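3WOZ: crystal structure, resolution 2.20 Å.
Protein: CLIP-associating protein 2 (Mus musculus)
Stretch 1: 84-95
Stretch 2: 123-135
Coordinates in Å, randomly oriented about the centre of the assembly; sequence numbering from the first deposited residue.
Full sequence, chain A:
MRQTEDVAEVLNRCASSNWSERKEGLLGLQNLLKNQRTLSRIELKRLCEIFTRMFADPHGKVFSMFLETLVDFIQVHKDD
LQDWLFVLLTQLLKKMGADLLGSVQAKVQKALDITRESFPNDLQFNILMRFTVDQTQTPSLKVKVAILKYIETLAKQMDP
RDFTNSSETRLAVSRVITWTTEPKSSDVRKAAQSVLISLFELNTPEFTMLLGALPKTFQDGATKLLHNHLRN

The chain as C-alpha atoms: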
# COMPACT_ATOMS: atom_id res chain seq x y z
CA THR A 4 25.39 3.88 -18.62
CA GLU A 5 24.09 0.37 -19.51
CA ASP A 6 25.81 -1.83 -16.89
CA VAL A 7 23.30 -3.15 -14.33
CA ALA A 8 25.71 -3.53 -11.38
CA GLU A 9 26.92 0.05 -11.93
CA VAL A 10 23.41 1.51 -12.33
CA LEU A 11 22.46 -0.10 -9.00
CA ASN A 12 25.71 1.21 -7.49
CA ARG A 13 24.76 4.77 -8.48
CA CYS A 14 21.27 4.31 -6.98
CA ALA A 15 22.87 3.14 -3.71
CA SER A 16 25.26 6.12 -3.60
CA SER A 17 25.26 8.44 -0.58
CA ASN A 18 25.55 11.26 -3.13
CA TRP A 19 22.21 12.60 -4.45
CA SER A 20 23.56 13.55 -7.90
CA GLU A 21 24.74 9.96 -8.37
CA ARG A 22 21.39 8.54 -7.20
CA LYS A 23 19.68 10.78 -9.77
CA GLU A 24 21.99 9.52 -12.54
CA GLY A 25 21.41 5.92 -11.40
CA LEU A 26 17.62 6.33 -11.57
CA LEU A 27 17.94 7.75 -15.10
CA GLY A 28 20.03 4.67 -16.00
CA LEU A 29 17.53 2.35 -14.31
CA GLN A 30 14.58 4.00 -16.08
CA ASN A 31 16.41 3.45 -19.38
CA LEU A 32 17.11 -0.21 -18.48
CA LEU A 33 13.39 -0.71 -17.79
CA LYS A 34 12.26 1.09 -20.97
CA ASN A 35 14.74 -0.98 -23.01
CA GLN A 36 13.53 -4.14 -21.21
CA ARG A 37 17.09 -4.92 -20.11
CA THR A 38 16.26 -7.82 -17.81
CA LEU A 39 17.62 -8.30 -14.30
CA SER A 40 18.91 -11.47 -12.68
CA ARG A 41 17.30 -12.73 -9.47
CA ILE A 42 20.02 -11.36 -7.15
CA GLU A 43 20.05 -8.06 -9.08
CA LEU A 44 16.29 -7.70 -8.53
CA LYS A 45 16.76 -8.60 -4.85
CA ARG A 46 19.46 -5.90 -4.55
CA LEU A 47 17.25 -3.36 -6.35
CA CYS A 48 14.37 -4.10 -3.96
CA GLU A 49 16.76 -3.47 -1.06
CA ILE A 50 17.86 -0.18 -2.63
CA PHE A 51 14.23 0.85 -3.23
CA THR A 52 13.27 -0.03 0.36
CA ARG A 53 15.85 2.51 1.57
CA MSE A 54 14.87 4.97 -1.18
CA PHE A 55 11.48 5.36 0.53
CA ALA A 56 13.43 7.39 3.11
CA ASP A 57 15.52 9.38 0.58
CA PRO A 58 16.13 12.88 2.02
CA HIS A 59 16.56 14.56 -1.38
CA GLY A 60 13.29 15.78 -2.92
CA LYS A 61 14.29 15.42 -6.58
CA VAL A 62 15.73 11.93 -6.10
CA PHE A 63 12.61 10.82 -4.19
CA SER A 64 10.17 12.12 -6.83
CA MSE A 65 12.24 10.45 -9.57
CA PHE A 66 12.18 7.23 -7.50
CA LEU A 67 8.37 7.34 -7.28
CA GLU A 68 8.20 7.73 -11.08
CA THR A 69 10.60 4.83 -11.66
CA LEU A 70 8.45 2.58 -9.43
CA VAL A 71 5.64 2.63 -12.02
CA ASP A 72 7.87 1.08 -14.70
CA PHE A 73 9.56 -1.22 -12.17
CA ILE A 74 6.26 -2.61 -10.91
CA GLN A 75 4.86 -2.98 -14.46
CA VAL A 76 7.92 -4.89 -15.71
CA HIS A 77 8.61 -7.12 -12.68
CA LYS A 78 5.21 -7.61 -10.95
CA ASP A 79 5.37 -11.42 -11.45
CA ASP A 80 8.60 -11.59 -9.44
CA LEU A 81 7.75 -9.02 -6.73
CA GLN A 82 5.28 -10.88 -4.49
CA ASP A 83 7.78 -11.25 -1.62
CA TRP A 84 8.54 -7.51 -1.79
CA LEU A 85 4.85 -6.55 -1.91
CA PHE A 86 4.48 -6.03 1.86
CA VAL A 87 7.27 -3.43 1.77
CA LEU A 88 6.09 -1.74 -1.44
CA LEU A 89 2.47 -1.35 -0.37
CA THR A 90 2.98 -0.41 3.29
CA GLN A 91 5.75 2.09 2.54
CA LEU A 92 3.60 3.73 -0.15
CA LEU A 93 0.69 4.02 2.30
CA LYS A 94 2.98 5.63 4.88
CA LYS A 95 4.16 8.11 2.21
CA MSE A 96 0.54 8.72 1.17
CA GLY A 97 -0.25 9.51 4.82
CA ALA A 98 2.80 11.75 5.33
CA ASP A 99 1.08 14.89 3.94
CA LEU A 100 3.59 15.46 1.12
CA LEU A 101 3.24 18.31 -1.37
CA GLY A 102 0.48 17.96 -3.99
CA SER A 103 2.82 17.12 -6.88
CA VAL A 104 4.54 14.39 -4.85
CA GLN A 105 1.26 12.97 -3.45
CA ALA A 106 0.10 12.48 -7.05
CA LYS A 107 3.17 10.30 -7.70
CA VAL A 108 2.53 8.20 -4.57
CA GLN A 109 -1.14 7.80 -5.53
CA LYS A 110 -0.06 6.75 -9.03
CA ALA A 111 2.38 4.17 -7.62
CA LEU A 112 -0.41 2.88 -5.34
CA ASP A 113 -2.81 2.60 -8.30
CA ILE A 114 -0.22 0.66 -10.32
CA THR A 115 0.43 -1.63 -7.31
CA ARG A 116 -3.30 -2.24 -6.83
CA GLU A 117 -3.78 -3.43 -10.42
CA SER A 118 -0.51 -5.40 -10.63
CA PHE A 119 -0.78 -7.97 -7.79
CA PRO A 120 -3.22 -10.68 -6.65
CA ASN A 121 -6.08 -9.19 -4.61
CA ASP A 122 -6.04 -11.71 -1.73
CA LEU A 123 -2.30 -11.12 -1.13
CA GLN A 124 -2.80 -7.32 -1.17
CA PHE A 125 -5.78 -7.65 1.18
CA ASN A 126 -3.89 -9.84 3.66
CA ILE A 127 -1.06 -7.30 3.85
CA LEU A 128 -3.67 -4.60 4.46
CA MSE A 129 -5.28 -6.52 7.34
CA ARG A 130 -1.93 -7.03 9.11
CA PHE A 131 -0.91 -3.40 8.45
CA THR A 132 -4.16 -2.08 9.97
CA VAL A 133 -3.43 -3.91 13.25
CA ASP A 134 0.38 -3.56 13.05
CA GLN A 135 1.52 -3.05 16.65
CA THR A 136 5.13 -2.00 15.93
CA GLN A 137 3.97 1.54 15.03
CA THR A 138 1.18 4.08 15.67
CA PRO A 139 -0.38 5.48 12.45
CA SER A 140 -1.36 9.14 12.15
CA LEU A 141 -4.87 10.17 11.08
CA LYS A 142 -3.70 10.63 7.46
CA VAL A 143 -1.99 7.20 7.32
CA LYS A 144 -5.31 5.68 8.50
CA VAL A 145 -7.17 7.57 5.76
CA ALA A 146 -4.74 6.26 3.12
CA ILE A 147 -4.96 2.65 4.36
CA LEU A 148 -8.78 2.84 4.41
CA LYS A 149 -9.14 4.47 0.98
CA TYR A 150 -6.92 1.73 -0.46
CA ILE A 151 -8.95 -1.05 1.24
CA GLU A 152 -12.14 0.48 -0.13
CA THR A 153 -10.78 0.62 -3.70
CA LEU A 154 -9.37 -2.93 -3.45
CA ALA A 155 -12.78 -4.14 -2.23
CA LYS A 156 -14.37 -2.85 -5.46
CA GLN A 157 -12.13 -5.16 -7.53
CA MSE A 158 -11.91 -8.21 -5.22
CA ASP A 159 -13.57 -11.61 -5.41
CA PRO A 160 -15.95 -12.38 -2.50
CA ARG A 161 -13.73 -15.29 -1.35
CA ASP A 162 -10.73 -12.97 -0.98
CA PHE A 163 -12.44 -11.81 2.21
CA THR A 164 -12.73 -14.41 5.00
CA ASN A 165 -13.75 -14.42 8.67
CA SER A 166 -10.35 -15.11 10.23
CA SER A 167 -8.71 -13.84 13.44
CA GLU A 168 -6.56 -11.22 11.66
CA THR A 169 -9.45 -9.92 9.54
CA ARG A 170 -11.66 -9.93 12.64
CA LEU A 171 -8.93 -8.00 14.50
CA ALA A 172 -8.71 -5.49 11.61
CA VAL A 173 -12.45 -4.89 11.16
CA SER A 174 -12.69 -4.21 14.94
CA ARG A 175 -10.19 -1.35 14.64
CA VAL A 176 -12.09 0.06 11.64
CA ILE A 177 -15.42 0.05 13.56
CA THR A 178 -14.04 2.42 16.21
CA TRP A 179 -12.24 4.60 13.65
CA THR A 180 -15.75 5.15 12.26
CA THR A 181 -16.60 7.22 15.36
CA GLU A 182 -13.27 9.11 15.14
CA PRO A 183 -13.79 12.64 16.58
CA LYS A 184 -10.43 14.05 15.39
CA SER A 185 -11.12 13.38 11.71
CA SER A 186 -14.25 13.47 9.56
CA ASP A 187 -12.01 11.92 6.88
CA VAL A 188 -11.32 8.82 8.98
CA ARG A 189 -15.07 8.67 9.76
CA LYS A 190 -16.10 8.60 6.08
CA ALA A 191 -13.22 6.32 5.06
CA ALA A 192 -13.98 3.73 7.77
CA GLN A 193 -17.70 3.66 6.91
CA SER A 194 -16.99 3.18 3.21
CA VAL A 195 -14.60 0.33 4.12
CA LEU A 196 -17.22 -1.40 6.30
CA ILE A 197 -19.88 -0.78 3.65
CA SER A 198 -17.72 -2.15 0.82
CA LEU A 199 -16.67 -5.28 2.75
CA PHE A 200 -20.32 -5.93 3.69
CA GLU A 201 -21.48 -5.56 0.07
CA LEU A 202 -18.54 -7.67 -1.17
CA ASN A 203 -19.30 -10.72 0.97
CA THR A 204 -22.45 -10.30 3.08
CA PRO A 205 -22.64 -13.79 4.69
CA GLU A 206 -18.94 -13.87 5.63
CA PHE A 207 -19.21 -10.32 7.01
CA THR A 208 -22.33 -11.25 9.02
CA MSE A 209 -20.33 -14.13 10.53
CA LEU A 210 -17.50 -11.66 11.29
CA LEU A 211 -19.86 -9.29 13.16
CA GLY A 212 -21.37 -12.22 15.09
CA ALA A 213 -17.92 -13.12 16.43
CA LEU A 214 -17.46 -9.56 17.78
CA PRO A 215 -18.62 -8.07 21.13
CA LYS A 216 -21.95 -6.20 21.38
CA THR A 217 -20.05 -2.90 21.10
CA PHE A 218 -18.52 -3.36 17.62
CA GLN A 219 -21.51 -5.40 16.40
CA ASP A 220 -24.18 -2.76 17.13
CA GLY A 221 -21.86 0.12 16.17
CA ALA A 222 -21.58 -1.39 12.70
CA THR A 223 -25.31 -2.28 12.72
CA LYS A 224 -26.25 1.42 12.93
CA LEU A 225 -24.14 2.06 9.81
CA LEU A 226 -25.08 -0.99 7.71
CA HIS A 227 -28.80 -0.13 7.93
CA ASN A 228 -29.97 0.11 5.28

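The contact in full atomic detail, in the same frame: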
# COMPACT_ATOMS: atom_id res chain seq x y z
N TRP A 84 8.21 -8.90 -2.10
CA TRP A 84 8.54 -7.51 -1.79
C TRP A 84 7.27 -6.67 -1.61
O TRP A 84 7.35 -5.50 -1.21
CB TRP A 84 9.44 -6.92 -2.88
CG TRP A 84 10.01 -5.56 -2.53
CD1 TRP A 84 10.84 -5.27 -1.48
CD2 TRP A 84 9.80 -4.32 -3.22
NE1 TRP A 84 11.15 -3.93 -1.47
CE2 TRP A 84 10.52 -3.33 -2.53
CE3 TRP A 84 9.06 -3.96 -4.35
CZ2 TRP A 84 10.54 -1.99 -2.94
CZ3 TRP A 84 9.07 -2.63 -4.76
CH2 TRP A 84 9.81 -1.66 -4.05
N LEU A 85 6.12 -7.27 -1.90
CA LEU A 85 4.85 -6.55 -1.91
C LEU A 85 4.49 -5.90 -0.57
O LEU A 85 3.99 -4.77 -0.55
CB LEU A 85 3.71 -7.44 -2.42
CG LEU A 85 2.30 -6.83 -2.48
CD1 LEU A 85 2.24 -5.58 -3.36
CD2 LEU A 85 1.26 -7.86 -2.92
N PHE A 86 4.76 -6.60 0.54
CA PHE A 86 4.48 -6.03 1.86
C PHE A 86 5.18 -4.68 2.02
O PHE A 86 4.57 -3.71 2.45
CB PHE A 86 4.90 -6.99 2.99
CG PHE A 86 4.88 -6.36 4.36
CD1 PHE A 86 6.03 -5.79 4.90
CD2 PHE A 86 3.70 -6.30 5.10
CE1 PHE A 86 6.01 -5.18 6.17
CE2 PHE A 86 3.66 -5.71 6.35
CZ PHE A 86 4.82 -5.15 6.89
N VAL A 87 6.46 -4.64 1.66
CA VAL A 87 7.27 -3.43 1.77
C VAL A 87 6.77 -2.34 0.83
O VAL A 87 6.56 -1.21 1.25
CB VAL A 87 8.77 -3.73 1.53
CG1 VAL A 87 9.56 -2.45 1.30
CG2 VAL A 87 9.36 -4.52 2.71
N LEU A 88 6.56 -2.69 -0.44
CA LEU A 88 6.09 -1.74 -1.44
C LEU A 88 4.80 -1.05 -1.00
O LEU A 88 4.73 0.18 -0.98
CB LEU A 88 5.89 -2.44 -2.78
CG LEU A 88 5.22 -1.66 -3.92
CD1 LEU A 88 6.06 -0.45 -4.32
CD2 LEU A 88 4.98 -2.59 -5.12
N LEU A 89 3.80 -1.85 -0.65
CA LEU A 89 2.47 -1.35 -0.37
C LEU A 89 2.40 -0.54 0.94
O LEU A 89 1.81 0.55 0.97
CB LEU A 89 1.45 -2.50 -0.37
CG LEU A 89 -0.02 -2.18 -0.05
CD1 LEU A 89 -0.55 -1.03 -0.91
CD2 LEU A 89 -0.88 -3.43 -0.21
N THR A 90 3.01 -1.07 2.00
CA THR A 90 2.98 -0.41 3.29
C THR A 90 3.77 0.90 3.28
O THR A 90 3.32 1.89 3.84
CB THR A 90 3.48 -1.31 4.45
OG1 THR A 90 4.82 -1.74 4.18
CG2 THR A 90 2.58 -2.52 4.61
N GLN A 91 4.93 0.89 2.62
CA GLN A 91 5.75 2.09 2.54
C GLN A 91 5.06 3.19 1.72
O GLN A 91 5.16 4.37 2.06
CB GLN A 91 7.14 1.79 1.97
CG GLN A 91 8.07 1.08 2.95
CD GLN A 91 8.47 1.94 4.13
OE1 GLN A 91 8.96 3.06 3.96
NE2 GLN A 91 8.25 1.43 5.34
N LEU A 92 4.36 2.79 0.66
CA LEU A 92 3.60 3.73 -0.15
C LEU A 92 2.44 4.34 0.63
O LEU A 92 2.14 5.52 0.49
CB LEU A 92 3.09 3.08 -1.44
CG LEU A 92 4.05 2.89 -2.62
CD1 LEU A 92 3.30 2.18 -3.75
CD2 LEU A 92 4.64 4.22 -3.11
N LEU A 93 1.79 3.53 1.48
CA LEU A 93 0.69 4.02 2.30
C LEU A 93 1.17 4.99 3.38
O LEU A 93 0.50 5.97 3.69
CB LEU A 93 -0.11 2.87 2.91
CG LEU A 93 -0.97 2.07 1.93
CD1 LEU A 93 -1.42 0.77 2.59
CD2 LEU A 93 -2.17 2.87 1.45
N LYS A 94 2.35 4.71 3.94
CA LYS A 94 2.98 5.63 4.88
C LYS A 94 3.31 6.97 4.20
O LYS A 94 3.03 8.03 4.76
CB LYS A 94 4.24 5.01 5.49
CG LYS A 94 3.95 3.89 6.49
CD LYS A 94 5.23 3.34 7.09
CE LYS A 94 4.95 2.64 8.42
NZ LYS A 94 6.13 1.89 8.92
N LYS A 95 3.87 6.90 3.00
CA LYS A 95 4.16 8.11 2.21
C LYS A 95 2.89 8.87 1.85
O LYS A 95 2.86 10.10 1.94
CB LYS A 95 4.95 7.77 0.94
CG LYS A 95 6.40 7.38 1.20
CD LYS A 95 7.13 8.49 1.94
CE LYS A 95 8.15 7.92 2.89
NZ LYS A 95 9.11 8.97 3.31
N LEU A 123 -3.62 -11.47 -1.68
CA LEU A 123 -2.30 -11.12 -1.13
C LEU A 123 -2.22 -9.65 -0.68
O LEU A 123 -1.70 -9.36 0.40
CB LEU A 123 -1.19 -11.42 -2.14
CG LEU A 123 -0.90 -12.85 -2.63
CD1 LEU A 123 0.31 -12.82 -3.54
CD2 LEU A 123 -0.68 -13.84 -1.49
N GLN A 124 -2.72 -8.74 -1.52
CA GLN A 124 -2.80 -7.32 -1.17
C GLN A 124 -3.66 -7.14 0.08
O GLN A 124 -3.27 -6.43 1.00
CB GLN A 124 -3.44 -6.51 -2.30
CG GLN A 124 -2.65 -6.42 -3.58
CD GLN A 124 -3.29 -5.42 -4.52
OE1 GLN A 124 -3.70 -5.76 -5.63
NE2 GLN A 124 -3.41 -4.19 -4.07
N PHE A 125 -4.82 -7.78 0.08
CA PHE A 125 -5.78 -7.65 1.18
C PHE A 125 -5.21 -8.14 2.51
O PHE A 125 -5.43 -7.51 3.55
CB PHE A 125 -7.08 -8.38 0.86
CG PHE A 125 -8.18 -8.12 1.85
CD1 PHE A 125 -8.50 -9.07 2.82
CD2 PHE A 125 -8.89 -6.92 1.84
CE1 PHE A 125 -9.52 -8.84 3.75
CE2 PHE A 125 -9.91 -6.67 2.76
CZ PHE A 125 -10.22 -7.64 3.72
N ASN A 126 -4.47 -9.24 2.46
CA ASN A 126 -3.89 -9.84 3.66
C ASN A 126 -2.82 -8.94 4.27
O ASN A 126 -2.74 -8.82 5.50
CB ASN A 126 -3.33 -11.23 3.37
CG ASN A 126 -4.41 -12.24 3.02
OD1 ASN A 126 -4.13 -13.28 2.42
ND2 ASN A 126 -5.66 -11.95 3.39
N ILE A 127 -2.03 -8.30 3.42
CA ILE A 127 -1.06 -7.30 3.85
C ILE A 127 -1.78 -6.12 4.52
O ILE A 127 -1.32 -5.60 5.53
CB ILE A 127 -0.19 -6.81 2.68
CG1 ILE A 127 0.83 -7.89 2.31
CG2 ILE A 127 0.52 -5.49 3.03
CD1 ILE A 127 1.29 -7.81 0.89
N LEU A 128 -2.91 -5.73 3.94
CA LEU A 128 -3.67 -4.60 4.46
C LEU A 128 -4.31 -4.89 5.82
O LEU A 128 -4.42 -4.00 6.66
CB LEU A 128 -4.73 -4.16 3.45
CG LEU A 128 -4.24 -3.52 2.14
CD1 LEU A 128 -5.41 -3.24 1.23
CD2 LEU A 128 -3.46 -2.25 2.39
N MSE A 129 -4.71 -6.14 6.04
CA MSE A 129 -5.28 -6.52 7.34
C MSE A 129 -4.22 -6.48 8.44
O MSE A 129 -4.45 -5.90 9.50
CB MSE A 129 -5.98 -7.88 7.26
CG MSE A 129 -7.24 -7.90 6.40
SE MSE A 129 -8.61 -6.57 6.82
CE MSE A 129 -8.11 -5.16 5.56
N ARG A 130 -3.06 -7.07 8.18
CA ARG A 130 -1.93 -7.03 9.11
C ARG A 130 -1.43 -5.60 9.37
O ARG A 130 -1.11 -5.26 10.51
CB ARG A 130 -0.77 -7.91 8.62
CG ARG A 130 -1.00 -9.41 8.83
CD ARG A 130 0.19 -10.25 8.34
NE ARG A 130 0.33 -10.21 6.88
CZ ARG A 130 -0.32 -11.00 6.03
NH1 ARG A 130 -1.18 -11.91 6.47
NH2 ARG A 130 -0.11 -10.87 4.72
N PHE A 131 -1.37 -4.78 8.32
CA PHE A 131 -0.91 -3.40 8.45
C PHE A 131 -1.84 -2.55 9.32
O PHE A 131 -1.38 -1.71 10.10
CB PHE A 131 -0.71 -2.76 7.07
CG PHE A 131 0.08 -1.47 7.10
CD1 PHE A 131 1.29 -1.39 7.77
CD2 PHE A 131 -0.37 -0.35 6.40
CE1 PHE A 131 2.03 -0.21 7.78
CE2 PHE A 131 0.36 0.83 6.40
CZ PHE A 131 1.56 0.90 7.10
N THR A 132 -3.15 -2.78 9.18
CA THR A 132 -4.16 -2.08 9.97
C THR A 132 -3.97 -2.32 11.47
O THR A 132 -4.10 -1.39 12.27
CB THR A 132 -5.58 -2.50 9.53
OG1 THR A 132 -5.77 -2.15 8.15
CG2 THR A 132 -6.65 -1.80 10.38
N VAL A 133 -3.63 -3.55 11.84
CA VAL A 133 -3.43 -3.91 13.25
C VAL A 133 -1.98 -3.72 13.72
O VAL A 133 -1.72 -3.71 14.92
CB VAL A 133 -3.90 -5.37 13.56
CG1 VAL A 133 -5.25 -5.65 12.91
CG2 VAL A 133 -2.87 -6.40 13.10
N ASP A 134 -1.06 -3.57 12.76
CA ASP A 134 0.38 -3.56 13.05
C ASP A 134 0.71 -2.80 14.33
O ASP A 134 0.44 -1.60 14.46
CB ASP A 134 1.18 -3.00 11.86
CG ASP A 134 2.60 -3.55 11.80
OD1 ASP A 134 3.33 -3.46 12.82
OD2 ASP A 134 2.99 -4.06 10.73
N GLN A 135 1.30 -3.53 15.28
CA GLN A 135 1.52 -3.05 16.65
C GLN A 135 2.88 -2.37 16.83
O GLN A 135 3.11 -1.69 17.84
CB GLN A 135 1.38 -4.22 17.63
CG GLN A 135 1.00 -3.83 19.06
CD GLN A 135 -0.50 -3.66 19.25
OE1 GLN A 135 -1.28 -4.56 18.93
NE2 GLN A 135 -0.91 -2.51 19.78

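Ile127 lies at the centre of the contact. Its CA-to-CB bond points toward the other helix, and its side chain fits as a knob into a hole formed by Leu85, Phe86, Leu89 and Thr90, residues from two successive turns of the first helix. The CD1 atom of Ile127 reaches to 3.7 Å from CG of Leu85 and equally close, 3.7 Å, to the backbone N of Phe86, so the isoleucine packs against main chain as well as side chains. Its CG2 lies 3.9 Å from CG2 of Thr90 and 4.1 Å from CD2 of Leu89. The backbones come close here, with the CA atoms of Phe86 and Ile127 6.0 Å apart.

One turn further along, Phe131 is buried against the first helix to a similar extent, 98 Å² of it being covered, against 90 Å² for Ile127. The methyl group of Thr90 sits over one face of its ring, with CG2 3.8 Å from the ring centroid and 19° off the normal, a CH-pi contact. In the same p rotamer, the Thr90 hydroxyl turns back onto its own helix, OG1 donating a hydrogen bond to O of Phe86 at 2.6 Å. At the edge of the Phe131 ring, CG of Lys94 approaches CZ to 3.9 Å, an aliphatic contact made by the stem of the lysine.

Leucines extend the apolar layer. The CA-to-CB bond of Leu128 points sideways, but the end of its side chain comes nearer, placing CD2 3.8 Å from CD2 of Leu89 and 3.6 Å from CD1 of Leu93. Leu85 continues the layer toward the earlier end of the second stretch, where its CD2 lies 4.2 Å from CG of Gln124 and 4.4 Å from CB of Leu123.

These contacts join two helices whose N-to-C directions differ by 57°, with a closest axial approach of 10.1 Å. Each helix is held by its own i to i+4 backbone hydrogen bonds, such as Leu89 N to Leu85 O at 2.9 Å and Phe131 N to Ile127 O at 2.9 Å. No hydrogen bond crosses between the stretches; the 578 Å² buried between them is mostly apolar packing.

The outer margin is more polar. Phe86, exposed to solvent, packs CD2 against CG2 of Ile127 at 3.9 Å, while its ring edge faces Asp134, with CZ 4.4 Å from OD2. Asp134 is the first residue after the second helix to leave helical geometry. The CA-to-CB bond of Arg130 is also directed toward the other helix, but its side chain stays beyond contact distance, its NH1 hydrogen-bonded elsewhere in the structure.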